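Local coordinates for cellulosome protein dockerin type I (PDB 2WZ8) that probably binds plant cell-wall carbohydrate as a calcium-containing family 35 carbohydrate-binding module of a cellulosomal protein, at residues Ser91-Pro96 with Asn124-Phe129. Residues are numbered along the deposited sequence; the frame is centred on the assembly and turned at random.
Sequences SVNGGP and NNTIRF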
loop_
_atom_site.group_PDB
_atom_site.type_symbol
_atom_site.label_atom_id
_atom_site.label_comp_id
_atom_site.label_asym_id
_atom_site.label_seq_id
_atom_site.Cartn_x
_atom_site.Cartn_y
_atom_site.Cartn_z
ATOM N N SER A 91 2.694 5.929 6.331
ATOM C CA SER A 91 3.805 6.619 6.980
ATOM C C SER A 91 5.008 6.593 6.111
ATOM O O SER A 91 5.479 5.559 5.731
ATOM C CB SER A 91 4.108 5.925 8.310
ATOM O OG SER A 91 5.312 6.379 8.911
ATOM N N VAL A 92 5.511 7.781 5.807
ATOM C CA VAL A 92 6.706 7.958 4.985
ATOM C C VAL A 92 7.910 8.239 5.867
ATOM O O VAL A 92 7.867 9.153 6.676
ATOM C CB VAL A 92 6.490 9.088 3.968
ATOM C CG1 VAL A 92 7.732 9.292 3.135
ATOM C CG2 VAL A 92 5.281 8.827 3.067
ATOM N N ASN A 93 8.942 7.423 5.749
ATOM C CA ASN A 93 10.183 7.596 6.512
ATOM C C ASN A 93 9.924 7.687 8.023
ATOM O O ASN A 93 10.517 8.485 8.772
ATOM C CB ASN A 93 10.946 8.838 6.009
ATOM C CG ASN A 93 11.403 8.715 4.575
ATOM O OD1 ASN A 93 11.247 9.669 3.769
ATOM N ND2 ASN A 93 11.955 7.580 4.236
ATOM N N GLY A 94 8.995 6.860 8.467
ATOM C CA GLY A 94 8.623 6.815 9.871
ATOM C C GLY A 94 7.826 7.989 10.361
ATOM O O GLY A 94 7.663 8.189 11.572
ATOM N N GLY A 95 7.402 8.821 9.426
ATOM C CA GLY A 95 6.671 10.035 9.705
ATOM C C GLY A 95 5.239 9.814 10.125
ATOM O O GLY A 95 4.768 8.681 10.278
ATOM N N PRO A 96 4.544 10.904 10.429
ATOM C CA PRO A 96 3.192 10.810 10.927
ATOM C C PRO A 96 2.254 10.225 9.897
ATOM O O PRO A 96 2.455 10.423 8.706
ATOM C CB PRO A 96 2.837 12.269 11.244
ATOM C CG PRO A 96 3.688 13.058 10.406
ATOM C CD PRO A 96 4.945 12.307 10.152
ATOM N N ASN A 124 16.949 7.111 -0.896
ATOM C CA ASN A 124 16.040 6.024 -0.505
ATOM C C ASN A 124 15.070 6.481 0.563
ATOM O O ASN A 124 15.417 7.190 1.502
ATOM C CB ASN A 124 16.825 4.789 0.003
ATOM C CG ASN A 124 17.522 4.028 -1.091
ATOM O OD1 ASN A 124 18.715 3.674 -0.940
ATOM N ND2 ASN A 124 16.838 3.773 -2.187
ATOM N N ASN A 125 13.841 6.030 0.421
ATOM C CA ASN A 125 12.753 6.327 1.361
ATOM C C ASN A 125 12.017 5.047 1.738
ATOM O O ASN A 125 12.019 4.077 0.978
ATOM C CB ASN A 125 11.730 7.264 0.693
ATOM C CG ASN A 125 12.309 8.627 0.349
ATOM O OD1 ASN A 125 12.201 9.560 1.129
ATOM N ND2 ASN A 125 12.911 8.740 -0.813
ATOM N N THR A 126 11.347 5.082 2.879
ATOM C CA THR A 126 10.427 3.989 3.253
ATOM C C THR A 126 9.008 4.502 3.192
ATOM O O THR A 126 8.706 5.665 3.482
ATOM C CB THR A 126 10.740 3.429 4.636
ATOM O OG1 THR A 126 10.459 4.429 5.627
ATOM C CG2 THR A 126 12.177 2.966 4.712
ATOM N N ILE A 127 8.110 3.595 2.824
ATOM C CA ILE A 127 6.685 3.866 2.866
ATOM C C ILE A 127 5.966 2.675 3.479
ATOM O O ILE A 127 6.021 1.594 2.933
ATOM C CB ILE A 127 6.078 4.204 1.459
ATOM C CG1 ILE A 127 6.891 5.297 0.725
ATOM C CG2 ILE A 127 4.618 4.581 1.609
ATOM C CD1 ILE A 127 6.445 5.599 -0.727
ATOM N N ARG A 128 5.333 2.896 4.626
ATOM C CA ARG A 128 4.594 1.843 5.373
ATOM C C ARG A 128 3.112 2.064 5.318
ATOM O O ARG A 128 2.593 3.147 5.571
ATOM C CB ARG A 128 5.062 1.832 6.838
ATOM C CG ARG A 128 4.457 0.676 7.635
ATOM C CD ARG A 128 4.912 0.596 9.093
ATOM N NE ARG A 128 6.334 0.317 9.216
ATOM C CZ ARG A 128 6.930 -0.079 10.325
ATOM N NH1 ARG A 128 6.205 -0.238 11.434
ATOM N NH2 ARG A 128 8.218 -0.311 10.328
ATOM N N PHE A 129 2.431 0.958 5.065
ATOM C CA PHE A 129 0.982 0.836 5.005
ATOM C C PHE A 129 0.556 -0.046 6.185
ATOM O O PHE A 129 1.085 -1.138 6.417
ATOM C CB PHE A 129 0.584 0.128 3.699
ATOM C CG PHE A 129 0.786 0.957 2.448
ATOM C CD1 PHE A 129 -0.305 1.505 1.785
ATOM C CD2 PHE A 129 2.017 1.102 1.897
ATOM C CE1 PHE A 129 -0.122 2.227 0.600
ATOM C CE2 PHE A 129 2.223 1.871 0.759
ATOM C CZ PHE A 129 1.136 2.398 0.092
HETATM O O HOH W 1 7.928 4.630 6.792
#
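S91 and R128 form an antiparallel hydrogen-bonded pair, joined by S91 N to R128 O at 2.9 Å and by the almost straight return bond from R128 N to S91 O (177° at the hydrogen). Next to them V92 and I127 make a non-hydrogen-bonded pair, where V92 CA lies 3.4 Å from T126 O in a CA-H...O contact. Both side chains of this pair point to the tightly packed face, I127 buried against M64 and V92, partly exposed, against V118 and L120 of the facing sheet; branched and apolar, they suit the inner face of a sandwich. The strands belong to one layer of the beta-sandwich characteristic of these carbohydrate-binding modules, and a type I' turn from V92 to G95, closed by G95 N to V92 O, follows strand 86-92 and leads on to 98-102. N93 and G94 hold its two positive-phi positions, which asparagine and glycine tolerate well, and N93 N donates to T126 O, 35° out of the carbonyl plane. N125, its amide tied to N121 and V54, packs beside the N93 side chain.

The other face is partly open to solvent and is bridged by water. T126 OG1, set between backbone N and carbonyl carbon (chi1 67°), meets a water 2.8 Å away; this water also donates to S91 O and accepts from G94 N, linking strand, turn and neighbouring strand. S91, small enough for a buried site, turns OG anti to its backbone N and bonds G95 O at 2.7 Å, tying the turn's exit back to the strand. R128 lays its aliphatic base beside S91, while its guanidinium leads away to Q50 and the ring of Y48.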